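Local atomic coordinates of phosphoethanolamine N-methyltransferase 1 (Haemonchus contortus, PDB entry 4KRG), a protein that probably transfers a methyl group from S-adenosylmethionine to phosphoethanolamine, an early step of nematode phosphocholine biosynthesis. Residues Asp48-Ser51 with Ser52-His55; Leu115-Glu119 with Lys120-Leu124; Glu138-Glu141 with Phe142-Ala146; Glu290-Pro293 with Lys294-Ala298; Glu387-Asn390 with Ser391-Ser394. All blocks are in the same frame, centred on the assembly; numbering follows the deposited sequence. Where two conformers were deposited one is given.

Interaction 1. Residues Asp48-Ser51 with Ser52-His55; sequences DILS and SLPH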
loop_
_atom_site.group_PDB
_atom_site.type_symbol
_atom_site.label_atom_id
_atom_site.label_comp_id
_atom_site.label_asym_id
_atom_site.label_seq_id
_atom_site.Cartn_x
_atom_site.Cartn_y
_atom_site.Cartn_z
ATOM N N ASP A 48 5.805 -8.795 -10.658
ATOM C CA ASP A 48 5.723 -7.800 -9.587
ATOM C C ASP A 48 5.017 -8.359 -8.359
ATOM O O ASP A 48 5.449 -8.158 -7.233
ATOM C CB ASP A 48 4.949 -6.564 -10.052
ATOM C CG ASP A 48 5.733 -5.700 -11.022
ATOM O OD1 ASP A 48 6.967 -5.840 -11.119
ATOM O OD2 ASP A 48 5.088 -4.864 -11.683
ATOM N N ILE A 49 3.909 -9.047 -8.591
ATOM C CA ILE A 49 3.117 -9.599 -7.504
ATOM C C ILE A 49 3.800 -10.823 -6.888
ATOM O O ILE A 49 3.988 -10.902 -5.672
ATOM C CB ILE A 49 1.703 -9.989 -7.992
ATOM C CG1 ILE A 49 0.927 -8.748 -8.453
ATOM C CG2 ILE A 49 0.954 -10.748 -6.905
ATOM C CD1 ILE A 49 0.717 -7.688 -7.385
ATOM N N LEU A 50 4.178 -11.775 -7.733
ATOM C CA LEU A 50 4.747 -13.026 -7.245
ATOM C C LEU A 50 6.085 -12.832 -6.531
ATOM O O LEU A 50 6.390 -13.536 -5.571
ATOM C CB LEU A 50 4.843 -14.060 -8.371
ATOM C CG LEU A 50 3.484 -14.603 -8.811
ATOM C CD1 LEU A 50 3.647 -15.590 -9.940
ATOM C CD2 LEU A 50 2.767 -15.259 -7.650
ATOM N N SER A 51 6.874 -11.860 -6.974
ATOM C CA SER A 51 8.160 -11.613 -6.337
ATOM C C SER A 51 8.001 -10.938 -4.976
ATOM O O SER A 51 8.967 -10.806 -4.230
ATOM C CB SER A 51 9.063 -10.779 -7.233
ATOM O OG SER A 51 8.748 -9.411 -7.095
ATOM N N SER A 52 6.779 -10.528 -4.641
ATOM C CA SER A 52 6.534 -9.878 -3.355
ATOM C C SER A 52 6.107 -10.876 -2.283
ATOM O O SER A 52 6.036 -10.539 -1.106
ATOM C CB SER A 52 5.476 -8.781 -3.492
ATOM O OG SER A 52 4.174 -9.332 -3.554
ATOM N N LEU A 53 5.825 -12.105 -2.698
ATOM C CA LEU A 53 5.360 -13.136 -1.773
ATOM C C LEU A 53 6.496 -13.827 -1.017
ATOM O O LEU A 53 7.629 -13.886 -1.487
ATOM C CB LEU A 53 4.534 -14.192 -2.519
ATOM C CG LEU A 53 3.303 -13.717 -3.287
ATOM C CD1 LEU A 53 2.605 -14.906 -3.936
ATOM C CD2 LEU A 53 2.354 -12.992 -2.365
ATOM N N PRO A 54 6.190 -14.357 0.169
ATOM C CA PRO A 54 7.191 -15.207 0.812
ATOM C C PRO A 54 7.417 -16.485 0.004
ATOM O O PRO A 54 6.587 -16.843 -0.833
ATOM C CB PRO A 54 6.565 -15.532 2.173
ATOM C CG PRO A 54 5.134 -15.127 2.072
ATOM C CD PRO A 54 5.046 -14.066 1.047
ATOM N N HIS A 55 8.548 -17.145 0.232
ATOM C CA HIS A 55 8.807 -18.434 -0.391
ATOM C C HIS A 55 7.741 -19.429 0.047
ATOM O O HIS A 55 7.257 -19.377 1.179
ATOM C CB HIS A 55 10.187 -18.941 0.000
ATOM C CG HIS A 55 11.310 -18.254 -0.710
ATOM N ND1 HIS A 55 12.177 -18.919 -1.542
ATOM C CD2 HIS A 55 11.709 -16.958 -0.696
ATOM C CE1 HIS A 55 13.068 -18.067 -2.017
ATOM N NE2 HIS A 55 12.809 -16.872 -1.521
HETATM O O HOH W 1 8.537 -14.880 -4.325
#

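Interaction 2. Residues Leu115-Glu119 with Lys120-Leu124; sequences LQMDE and KSVDL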
loop_
_atom_site.group_PDB
_atom_site.type_symbol
_atom_site.label_atom_id
_atom_site.label_comp_id
_atom_site.label_asym_id
_atom_site.label_seq_id
_atom_site.Cartn_x
_atom_site.Cartn_y
_atom_site.Cartn_z
ATOM N N LEU A 115 -17.229 -19.872 0.045
ATOM C CA LEU A 115 -16.113 -20.791 0.240
ATOM C C LEU A 115 -15.980 -21.127 1.721
ATOM O O LEU A 115 -16.163 -20.266 2.580
ATOM C CB LEU A 115 -14.813 -20.187 -0.296
ATOM C CG LEU A 115 -13.571 -21.081 -0.240
ATOM C CD1 LEU A 115 -13.856 -22.401 -0.916
ATOM C CD2 LEU A 115 -12.366 -20.398 -0.882
ATOM N N GLN A 116 -15.707 -22.391 2.017
ATOM C CA GLN A 116 -15.471 -22.824 3.386
ATOM C C GLN A 116 -14.357 -23.856 3.417
ATOM O O GLN A 116 -14.308 -24.752 2.582
ATOM C CB GLN A 116 -16.745 -23.408 4.005
ATOM C CG GLN A 116 -17.841 -22.386 4.250
ATOM C CD GLN A 116 -18.921 -22.888 5.185
ATOM O OE1 GLN A 116 -18.646 -23.286 6.319
ATOM N NE2 GLN A 116 -20.161 -22.866 4.716
HETATM N N MSE A 117 -13.453 -23.708 4.376
HETATM C CA MSE A 117 -12.353 -24.643 4.563
HETATM C C MSE A 117 -12.062 -24.753 6.043
HETATM O O MSE A 117 -12.485 -23.899 6.827
HETATM C CB MSE A 117 -11.101 -24.161 3.838
HETATM C CG MSE A 117 -11.020 -24.564 2.388
HETATM SE SE MSE A 117 -9.415 -23.827 1.599
HETATM C CE MSE A 117 -9.923 -21.953 1.708
ATOM N N ASP A 118 -11.331 -25.792 6.426
ATOM C CA ASP A 118 -11.021 -25.999 7.833
ATOM C C ASP A 118 -10.197 -24.853 8.426
ATOM O O ASP A 118 -9.552 -24.099 7.701
ATOM C CB ASP A 118 -10.290 -27.327 8.032
ATOM C CG ASP A 118 -11.169 -28.531 7.754
ATOM O OD1 ASP A 118 -12.412 -28.420 7.838
ATOM O OD2 ASP A 118 -10.605 -29.603 7.462
ATOM N N GLU A 119 -10.241 -24.722 9.747
ATOM C CA GLU A 119 -9.380 -23.779 10.437
ATOM C C GLU A 119 -7.936 -24.202 10.234
ATOM O O GLU A 119 -7.651 -25.401 10.129
ATOM C CB GLU A 119 -9.677 -23.783 11.930
ATOM C CG GLU A 119 -11.114 -23.515 12.277
ATOM C CD GLU A 119 -11.387 -23.684 13.754
ATOM O OE1 GLU A 119 -10.641 -24.438 14.420
ATOM O OE2 GLU A 119 -12.333 -23.038 14.253
ATOM N N LYS A 120 -7.038 -23.220 10.200
ATOM C CA LYS A 120 -5.604 -23.465 10.102
ATOM C C LYS A 120 -5.308 -24.489 9.021
ATOM O O LYS A 120 -4.600 -25.457 9.258
ATOM C CB LYS A 120 -5.053 -23.929 11.453
ATOM C CG LYS A 120 -5.369 -22.969 12.604
ATOM C CD LYS A 120 -5.215 -23.661 13.951
ATOM C CE LYS A 120 -6.338 -23.293 14.920
ATOM N NZ LYS A 120 -6.282 -24.095 16.181
ATOM N N SER A 121 -5.863 -24.270 7.836
ATOM C CA SER A 121 -5.734 -25.230 6.754
ATOM C C SER A 121 -4.833 -24.749 5.623
ATOM O O SER A 121 -4.451 -25.538 4.769
ATOM C CB SER A 121 -7.107 -25.593 6.204
ATOM O OG SER A 121 -7.790 -24.441 5.770
ATOM N N VAL A 122 -4.510 -23.459 5.600
ATOM C CA VAL A 122 -3.577 -22.929 4.595
ATOM C C VAL A 122 -2.511 -22.025 5.204
ATOM O O VAL A 122 -2.639 -21.567 6.341
ATOM C CB VAL A 122 -4.288 -22.162 3.443
ATOM C CG1 VAL A 122 -5.169 -23.092 2.628
ATOM C CG2 VAL A 122 -5.095 -20.999 3.983
ATOM N N ASP A 123 -1.458 -21.781 4.434
ATOM C CA ASP A 123 -0.374 -20.911 4.860
ATOM C C ASP A 123 -0.423 -19.579 4.139
ATOM O O ASP A 123 0.047 -18.571 4.657
ATOM C CB ASP A 123 0.970 -21.580 4.589
ATOM C CG ASP A 123 1.137 -22.862 5.363
ATOM O OD1 ASP A 123 1.205 -22.784 6.603
ATOM O OD2 ASP A 123 1.184 -23.948 4.743
ATOM N N LEU A 124 -0.978 -19.587 2.934
ATOM C CA LEU A 124 -1.135 -18.367 2.150
ATOM C C LEU A 124 -2.530 -18.300 1.548
ATOM O O LEU A 124 -2.978 -19.247 0.906
ATOM C CB LEU A 124 -0.096 -18.306 1.028
ATOM C CG LEU A 124 -0.204 -17.133 0.040
ATOM C CD1 LEU A 124 0.052 -15.804 0.729
ATOM C CD2 LEU A 124 0.757 -17.312 -1.126
#

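Interaction 3. Residues Glu138-Glu141 with Phe142-Ala146; sequences EVIE and FLLNA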
loop_
_atom_site.group_PDB
_atom_site.type_symbol
_atom_site.label_atom_id
_atom_site.label_comp_id
_atom_site.label_asym_id
_atom_site.label_seq_id
_atom_site.Cartn_x
_atom_site.Cartn_y
_atom_site.Cartn_z
ATOM N N GLU A 138 -19.237 -8.185 2.721
ATOM C CA GLU A 138 -18.574 -9.386 2.218
ATOM C C GLU A 138 -17.049 -9.335 2.345
ATOM O O GLU A 138 -16.417 -10.353 2.631
ATOM C CB GLU A 138 -18.978 -9.647 0.766
ATOM C CG GLU A 138 -20.434 -10.055 0.610
ATOM C CD GLU A 138 -20.931 -9.954 -0.823
ATOM O OE1 GLU A 138 -20.224 -9.364 -1.672
ATOM O OE2 GLU A 138 -22.034 -10.465 -1.100
ATOM N N VAL A 139 -16.464 -8.158 2.120
ATOM C CA VAL A 139 -15.026 -7.972 2.290
ATOM C C VAL A 139 -14.626 -8.321 3.721
ATOM O O VAL A 139 -13.670 -9.067 3.949
ATOM C CB VAL A 139 -14.590 -6.522 1.966
ATOM C CG1 VAL A 139 -13.158 -6.275 2.419
ATOM C CG2 VAL A 139 -14.708 -6.251 0.477
ATOM N N ILE A 140 -15.378 -7.796 4.680
ATOM C CA ILE A 140 -15.113 -8.052 6.089
ATOM C C ILE A 140 -15.294 -9.539 6.393
ATOM O O ILE A 140 -14.453 -10.158 7.050
ATOM C CB ILE A 140 -16.022 -7.198 6.991
ATOM C CG1 ILE A 140 -15.725 -5.713 6.766
ATOM C CG2 ILE A 140 -15.814 -7.558 8.446
ATOM C CD1 ILE A 140 -16.839 -4.775 7.192
ATOM N N GLU A 141 -16.381 -10.111 5.886
ATOM C CA GLU A 141 -16.664 -11.525 6.084
ATOM C C GLU A 141 -15.608 -12.398 5.415
ATOM O O GLU A 141 -15.209 -13.420 5.962
ATOM C CB GLU A 141 -18.075 -11.862 5.590
ATOM C CG GLU A 141 -19.168 -11.211 6.434
ATOM C CD GLU A 141 -20.571 -11.533 5.952
ATOM O OE1 GLU A 141 -21.527 -11.356 6.739
ATOM O OE2 GLU A 141 -20.724 -11.951 4.784
ATOM N N PHE A 142 -15.144 -11.989 4.240
ATOM C CA PHE A 142 -14.065 -12.706 3.575
ATOM C C PHE A 142 -12.801 -12.699 4.421
ATOM O O PHE A 142 -12.123 -13.716 4.542
ATOM C CB PHE A 142 -13.758 -12.120 2.193
ATOM C CG PHE A 142 -12.508 -12.683 1.571
ATOM C CD1 PHE A 142 -12.528 -13.923 0.948
ATOM C CD2 PHE A 142 -11.311 -11.991 1.635
ATOM C CE1 PHE A 142 -11.375 -14.455 0.382
ATOM C CE2 PHE A 142 -10.161 -12.515 1.073
ATOM C CZ PHE A 142 -10.193 -13.749 0.444
ATOM N N LEU A 143 -12.484 -11.548 5.007
ATOM C CA LEU A 143 -11.236 -11.401 5.756
ATOM C C LEU A 143 -11.252 -12.137 7.089
ATOM O O LEU A 143 -10.217 -12.612 7.550
ATOM C CB LEU A 143 -10.891 -9.928 5.960
ATOM C CG LEU A 143 -10.504 -9.189 4.678
ATOM C CD1 LEU A 143 -10.432 -7.693 4.926
ATOM C CD2 LEU A 143 -9.184 -9.707 4.125
ATOM N N LEU A 144 -12.422 -12.229 7.710
ATOM C CA LEU A 144 -12.565 -13.033 8.919
ATOM C C LEU A 144 -12.474 -14.529 8.599
ATOM O O LEU A 144 -12.014 -15.319 9.418
ATOM C CB LEU A 144 -13.871 -12.704 9.650
ATOM C CG LEU A 144 -13.932 -11.321 10.319
ATOM C CD1 LEU A 144 -15.337 -10.992 10.788
ATOM C CD2 LEU A 144 -12.968 -11.245 11.488
ATOM N N ASN A 145 -12.903 -14.911 7.401
ATOM C CA ASN A 145 -12.766 -16.293 6.946
ATOM C C ASN A 145 -11.313 -16.656 6.659
ATOM O O ASN A 145 -10.842 -17.721 7.053
ATOM C CB ASN A 145 -13.621 -16.532 5.704
ATOM C CG ASN A 145 -14.951 -17.173 6.029
ATOM O OD1 ASN A 145 -15.041 -18.025 6.913
ATOM N ND2 ASN A 145 -15.995 -16.762 5.321
ATOM N N ALA A 146 -10.606 -15.765 5.972
ATOM C CA ALA A 146 -9.187 -15.956 5.712
ATOM C C ALA A 146 -8.461 -16.117 7.033
ATOM O O ALA A 146 -7.563 -16.936 7.175
ATOM C CB ALA A 146 -8.630 -14.776 4.944
#

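Interaction 4. Residues Glu290-Pro293 with Lys294-Ala298; sequences EVVP and KNSTA. With BOG (octyl beta-D-glucopyranoside), chain E.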
loop_
_atom_site.group_PDB
_atom_site.type_symbol
_atom_site.label_atom_id
_atom_site.label_comp_id
_atom_site.label_asym_id
_atom_site.label_seq_id
_atom_site.Cartn_x
_atom_site.Cartn_y
_atom_site.Cartn_z
ATOM N N GLU A 290 25.297 17.362 -4.208
ATOM C CA GLU A 290 26.212 16.493 -3.478
ATOM C C GLU A 290 25.421 15.562 -2.555
ATOM O O GLU A 290 25.827 14.429 -2.318
ATOM C CB GLU A 290 27.235 17.309 -2.684
ATOM C CG GLU A 290 28.367 17.886 -3.525
ATOM C CD GLU A 290 29.341 16.824 -4.006
ATOM O OE1 GLU A 290 29.759 15.981 -3.182
ATOM O OE2 GLU A 290 29.691 16.833 -5.207
ATOM N N VAL A 291 24.291 16.043 -2.041
ATOM C CA VAL A 291 23.376 15.194 -1.281
ATOM C C VAL A 291 22.587 14.286 -2.218
ATOM O O VAL A 291 22.442 13.089 -1.961
ATOM C CB VAL A 291 22.390 16.021 -0.430
ATOM C CG1 VAL A 291 21.373 15.113 0.233
ATOM C CG2 VAL A 291 23.142 16.829 0.609
ATOM N N VAL A 292 22.084 14.865 -3.306
ATOM C CA VAL A 292 21.275 14.138 -4.283
ATOM C C VAL A 292 21.889 14.210 -5.680
ATOM O O VAL A 292 21.610 15.135 -6.439
ATOM C CB VAL A 292 19.842 14.694 -4.341
ATOM C CG1 VAL A 292 18.967 13.822 -5.227
ATOM C CG2 VAL A 292 19.252 14.753 -2.961
ATOM N N PRO A 293 22.743 13.237 -6.023
ATOM C CA PRO A 293 23.324 13.250 -7.372
ATOM C C PRO A 293 22.255 13.016 -8.441
ATOM O O PRO A 293 21.206 12.437 -8.146
ATOM C CB PRO A 293 24.306 12.078 -7.340
ATOM C CG PRO A 293 24.603 11.864 -5.883
ATOM C CD PRO A 293 23.309 12.167 -5.186
ATOM N N LYS A 294 22.510 13.467 -9.665
ATOM C CA LYS A 294 21.544 13.280 -10.744
ATOM C C LYS A 294 21.285 11.799 -10.992
ATOM O O LYS A 294 22.212 10.988 -10.973
ATOM C CB LYS A 294 22.030 13.948 -12.024
ATOM C CG LYS A 294 22.166 15.455 -11.906
ATOM C CD LYS A 294 22.812 16.036 -13.142
ATOM C CE LYS A 294 22.914 17.536 -13.057
ATOM N NZ LYS A 294 23.719 18.047 -14.196
ATOM N N ASN A 295 20.018 11.458 -11.203
ATOM C CA ASN A 295 19.591 10.075 -11.443
ATOM C C ASN A 295 19.823 9.114 -10.261
ATOM O O ASN A 295 19.826 7.896 -10.432
ATOM C CB ASN A 295 20.215 9.522 -12.738
ATOM C CG ASN A 295 19.537 8.246 -13.221
ATOM O OD1 ASN A 295 18.307 8.134 -13.201
ATOM N ND2 ASN A 295 20.339 7.268 -13.625
ATOM N N SER A 296 19.995 9.656 -9.060
ATOM C CA SER A 296 20.100 8.821 -7.869
ATOM C C SER A 296 18.702 8.454 -7.370
ATOM O O SER A 296 17.708 8.978 -7.871
ATOM C CB SER A 296 20.885 9.542 -6.781
ATOM O OG SER A 296 20.249 10.746 -6.430
ATOM N N THR A 297 18.619 7.535 -6.409
ATOM C CA THR A 297 17.351 7.244 -5.747
ATOM C C THR A 297 17.415 7.698 -4.289
ATOM O O THR A 297 18.240 7.225 -3.518
ATOM C CB THR A 297 16.978 5.748 -5.828
ATOM O OG1 THR A 297 16.890 5.349 -7.203
ATOM C CG2 THR A 297 15.634 5.505 -5.164
ATOM N N ALA A 298 16.550 8.636 -3.932
ATOM C CA ALA A 298 16.494 9.166 -2.575
ATOM C C ALA A 298 15.492 8.381 -1.732
ATOM O O ALA A 298 14.432 7.992 -2.216
ATOM C CB ALA A 298 16.100 10.635 -2.608
HETATM C C1 BOG E . 19.019 1.034 -5.380
HETATM O O1 BOG E . 17.713 0.628 -5.192
HETATM C C2 BOG E . 19.907 -0.140 -5.738
HETATM O O2 BOG E . 19.945 -1.034 -4.637
HETATM C C3 BOG E . 21.289 0.327 -6.050
HETATM O O3 BOG E . 22.109 -0.803 -6.456
HETATM C C4 BOG E . 21.291 1.370 -7.120
HETATM O O4 BOG E . 22.627 1.860 -7.349
HETATM C C5 BOG E . 20.390 2.536 -6.738
HETATM O O5 BOG E . 19.028 2.060 -6.452
HETATM C C6 BOG E . 20.316 3.515 -7.824
HETATM O O6 BOG E . 20.458 4.782 -7.262
HETATM C "C1'" BOG E . 17.033 1.402 -4.205
HETATM C "C2'" BOG E . 15.603 0.819 -4.054
HETATM C "C3'" BOG E . 14.857 0.794 -5.378
HETATM C "C4'" BOG E . 13.683 1.537 -5.537
HETATM C "C5'" BOG E . 13.349 2.111 -6.942
HETATM C "C6'" BOG E . 11.961 2.761 -7.022
HETATM C "C7'" BOG E . 11.967 4.281 -6.726
HETATM C "C8'" BOG E . 11.701 5.080 -7.955
#

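Interaction 5. Residues Glu387-Asn390 with Ser391-Ser394; sequences ESIN and SIAS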
loop_
_atom_site.group_PDB
_atom_site.type_symbol
_atom_site.label_atom_id
_atom_site.label_comp_id
_atom_site.label_asym_id
_atom_site.label_seq_id
_atom_site.Cartn_x
_atom_site.Cartn_y
_atom_site.Cartn_z
ATOM N N GLU A 387 17.444 2.389 18.050
ATOM C CA GLU A 387 17.567 1.086 17.413
ATOM C C GLU A 387 17.133 1.112 15.943
ATOM O O GLU A 387 17.823 0.569 15.092
ATOM C CB GLU A 387 16.801 0.022 18.201
ATOM C CG GLU A 387 16.911 -1.371 17.604
ATOM C CD GLU A 387 16.663 -2.480 18.616
ATOM O OE1 GLU A 387 16.919 -2.267 19.823
ATOM O OE2 GLU A 387 16.219 -3.575 18.199
ATOM N N SER A 388 16.016 1.771 15.635
ATOM C CA SER A 388 15.515 1.865 14.260
ATOM C C SER A 388 16.374 2.779 13.398
ATOM O O SER A 388 16.637 2.502 12.231
ATOM C CB SER A 388 14.074 2.385 14.235
ATOM O OG SER A 388 13.161 1.434 14.741
ATOM N N ILE A 389 16.789 3.898 13.977
ATOM C CA ILE A 389 17.594 4.858 13.239
ATOM C C ILE A 389 18.956 4.261 12.886
ATOM O O ILE A 389 19.442 4.412 11.769
ATOM C CB ILE A 389 17.762 6.175 14.021
ATOM C CG1 ILE A 389 16.404 6.854 14.188
ATOM C CG2 ILE A 389 18.732 7.090 13.309
ATOM C CD1 ILE A 389 16.450 8.172 14.932
ATOM N N ASN A 390 19.558 3.557 13.834
ATOM C CA ASN A 390 20.840 2.911 13.592
ATOM C C ASN A 390 20.793 1.922 12.427
ATOM O O ASN A 390 21.798 1.674 11.773
ATOM C CB ASN A 390 21.331 2.215 14.859
ATOM C CG ASN A 390 22.752 1.721 14.730
ATOM O OD1 ASN A 390 23.675 2.507 14.500
ATOM N ND2 ASN A 390 22.942 0.415 14.882
ATOM N N SER A 391 19.617 1.368 12.157
ATOM C CA SER A 391 19.492 0.346 11.124
ATOM C C SER A 391 19.268 0.929 9.738
ATOM O O SER A 391 19.192 0.196 8.759
ATOM C CB SER A 391 18.365 -0.621 11.468
ATOM O OG SER A 391 17.145 0.073 11.614
ATOM N N ILE A 392 19.158 2.247 9.652
ATOM C CA ILE A 392 18.978 2.898 8.361
ATOM C C ILE A 392 20.161 2.590 7.439
ATOM O O ILE A 392 19.986 2.339 6.248
ATOM C CB ILE A 392 18.767 4.415 8.534
ATOM C CG1 ILE A 392 17.349 4.688 9.054
ATOM C CG2 ILE A 392 18.980 5.145 7.231
ATOM C CD1 ILE A 392 17.134 6.109 9.569
ATOM N N ALA A 393 21.362 2.554 8.011
ATOM C CA ALA A 393 22.578 2.287 7.241
ATOM C C ALA A 393 22.518 0.986 6.440
ATOM O O ALA A 393 23.160 0.863 5.401
ATOM C CB ALA A 393 23.779 2.272 8.156
ATOM N N SER A 394 21.750 0.016 6.921
ATOM C CA SER A 394 21.664 -1.271 6.241
ATOM C C SER A 394 20.945 -1.167 4.896
ATOM O O SER A 394 20.990 -2.105 4.097
ATOM C CB SER A 394 20.991 -2.322 7.130
ATOM O OG SER A 394 19.648 -1.971 7.398
#

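Interaction 1. Residues Asp48-Ser51 with Ser52-His55
Ile49 and Ser52, with Leu50 and Leu53 beside them, mark the C-terminal end of helix 38-50, where a type I beta turn from Leu50 to Leu53 leads the chain into the loop before strand 60-64. The polar evidence centres on Ile49 O, which accepts twice from Ser52. Ser52 OG reaches Ile49 O at 2.6 Å, in the carbonyl plane and on a lone pair. Ser52 N approaches Ile49 O at 3.0 Å from well above that plane, so backbone and side chain use different regions of the acceptor. A chi1 of 78° sets OG between the two main-chain arms of Ser52 and turns it back to the carbonyl. The turn itself is closed by a longer bond, Leu53 N to Leu50 O at 3.3 Å, again with the donor far out of the carbonyl plane. Next comes solvent: one water donates to both Leu50 O and Leu53 O, bridging the first and last carbonyls of the turn.

The apolar part is formed by the two leucines, whose side chains lie at a slant to each other. Toward the rest of the fold, Leu50 packs on Phe71, Val74 and Leu75 of helix 70-78, and Leu53 on His157 of strand 154-161; Ile49 faces His157 and Arg159. Asp48, one step back along the helix, has its carboxylate bonded to Thr221. Between the leucines the touch is methyl to methyl, Leu50 CD2 lying 3.7 Å from Leu53 CD1.

Interaction 2. Residues Leu115-Glu119 with Lys120-Leu124
The Asp118 carbonyl, in the loop before strand 122-126, is the flat group to which Ser121 binds: its hydroxyl comes neither over the face nor exactly in the plane, but tilted 34° from it. Ser121 OG lies 2.6 Å from Asp118 O and is the donor. A chi1 of 57° folds OG back over its own main chain, and Ser121 CB comes within 3.2 Å of the same Asp118 O. Between the bonded residues, Lys120 adopts a left-handed helical backbone conformation, which lets the chain reverse over so short a span. The second flat group, the Glu119 carboxylate, is engaged outside the turn: one oxygen bonds to Ser204 and the other forms a salt bridge with Arg148, while Lys120 NZ pairs with Asp205. On the apolar side of the contact, the selenium of Met117, a selenomethionine introduced for the crystal, stands 4.4 Å from Val122 CG1, a loose touch, and both side chains pack on Val62 of strand 60-64 in the Rossmann-like methyltransferase domain. One short hydroxyl bond thus fixes the turn at the strand's entrance. Glu119 OE1 and Lys120 NZ, 4.7 Å apart, do not pair; each charge finds its partner outside the loop, which probably ties the loop to those segments.

Interaction 3. Residues Glu138-Glu141 with Phe142-Ala146
Phe142 N donates to Glu138 O at 2.6 Å, the shortest of four successive i to i+4 bonds that define this part of helix 136-149 as a regular alpha-helix. Leu143 N follows on Val139 O at 2.9 Å. Leu144 N meets Ile140 O at 3.0 Å, and Asn145 N closes the series on Glu141 O at 3.1 Å. All four donors approach with moderate tilts from the carbonyl planes, 18° to 30°. Near the start of the helix, Glu138 OE1 accepts from Ser135 N and forms a salt bridge with Arg13; the nearest atoms of its side chain and of the bound S-adenosylhomocysteine are about 7 Å apart.

Outside the backbone, side chains one turn apart run alongside each other and point the same way. Val139 CG1, anti to its own N (chi1 168°), rests 4.0 Å from Leu143 CD1, and Ile140 CG2 is 4.2 Å from Leu144 CD1. The same faces of the helix meet its neighbours: Val139, Ile140 and Leu143 all touch Leu195 of helix 189-198, Ile140 and Leu144 turn to helix 249-271, and Phe142, Leu143 and Ala146 cover Ile156 of strand 154-161. Phe142 also presses on Thr127 and Met131. At its ring, Val139 O sits at the edge, near the ring plane, while Phe142 CB lies 3.5 Å from that same oxygen.

Interaction 4. Residues Glu290-Pro293 with Lys294-Ala298
Ser296 turns its hydroxyl back on Pro293 through a chi1 of 60°, with OG lodged between the two main-chain bonds. The backbone does the rest: Lys294 takes a polyproline-like conformation and Asn295 a left-handed one (64°/19°), the pair that makes Pro293 to Ser296 a type II turn. Pro293 O then accepts two bonds. Ser296 OG comes to it at 2.6 Å, only slightly tilted from the carbonyl plane, whereas Ser296 N lies 3.2 Å from Pro293 O and well above that plane. Apolar atoms also lie against the hydroxyl, since Val292 CG1 is 3.5 Å from Ser296 OG and Pro293 CD is 3.6 Å from it. Val292 is itself packed against Phe321 of helix 314-321 and Cys374 of strand 372-378. Beyond the turn, Thr297 N bonds to Asp373, and the octyl glucoside detergent approaches from the Thr297 side, its O6 standing 3.4 Å from Thr297 N. Strand 297-302 begins here, running parallel to strands 324-329 and 372-378. The geometry is that of a type II beta turn whose first carbonyl also accepts a serine hydroxyl, delivering the chain into a parallel strand in what is probably the second, Rossmann-like half of this di-domain enzyme.

Interaction 5. Residues Glu387-Asn390 with Ser391-Ser394
Ser391 closes back on Ser388 in a local contact at the end of helix 386-390, where the chain passes from alpha-helical to 3-10 spacing. The main evidence is Ser388 O, gripped twice by one residue. Ser391 OG donates to Ser388 O at 2.6 Å, and Ser391 N adds a longer bond of 3.2 Å to that oxygen. Both donors come from the same face of the carbonyl plane, the amide almost overhead and the hydroxyl tilted 34° from the plane. The hydroxyl gets there because chi1 of 58° folds OG in between the N and C arms of Ser391. One residue on, Ile392 N donates to Ile389 O at 3.0 Å with an N-H...O angle of 162°, an i to i+3 bond of the kind a 3-10 segment uses. The isoleucine side chains lie alongside each other, Ile389 CG2 being 4.2 Å from Ile392 CD1. Both face inward onto Leu380 of helix 380-383, and Ile392 also meets Leu358 and Ile362 of helix 358-367. Chemically, Ser388 O thus receives both the amide and the hydroxyl of Ser391 just where the i to i+4 pattern gives way to i to i+3, which satisfies a carbonyl at the helix end.

Overall arrangement
All five contacts are local, but their settings differ. Interaction 3 is pure alpha-helix with i to i+4 bonds and aliphatic pairs that are largely buried. Interactions 1, 3, 4 and 5 are partly buried, and only interaction 2 is a surface contact. Interactions 1, 2, 4 and 5 share a serine hydroxyl returned to a carbonyl three residues earlier: at helix ends in 1 and 5, before strands in 2 and 4. Interaction 2 sets its turn among salt bridges, and in interaction 3 Glu138 pairs with Arg13. Interactions 1 and 2 touch through Leu53 CD1 and Leu124 CD2, 4.1 Å apart. Interaction 4 lies across the chain's centre from 2 and 3, about 20 Å from interaction 5, centre to centre.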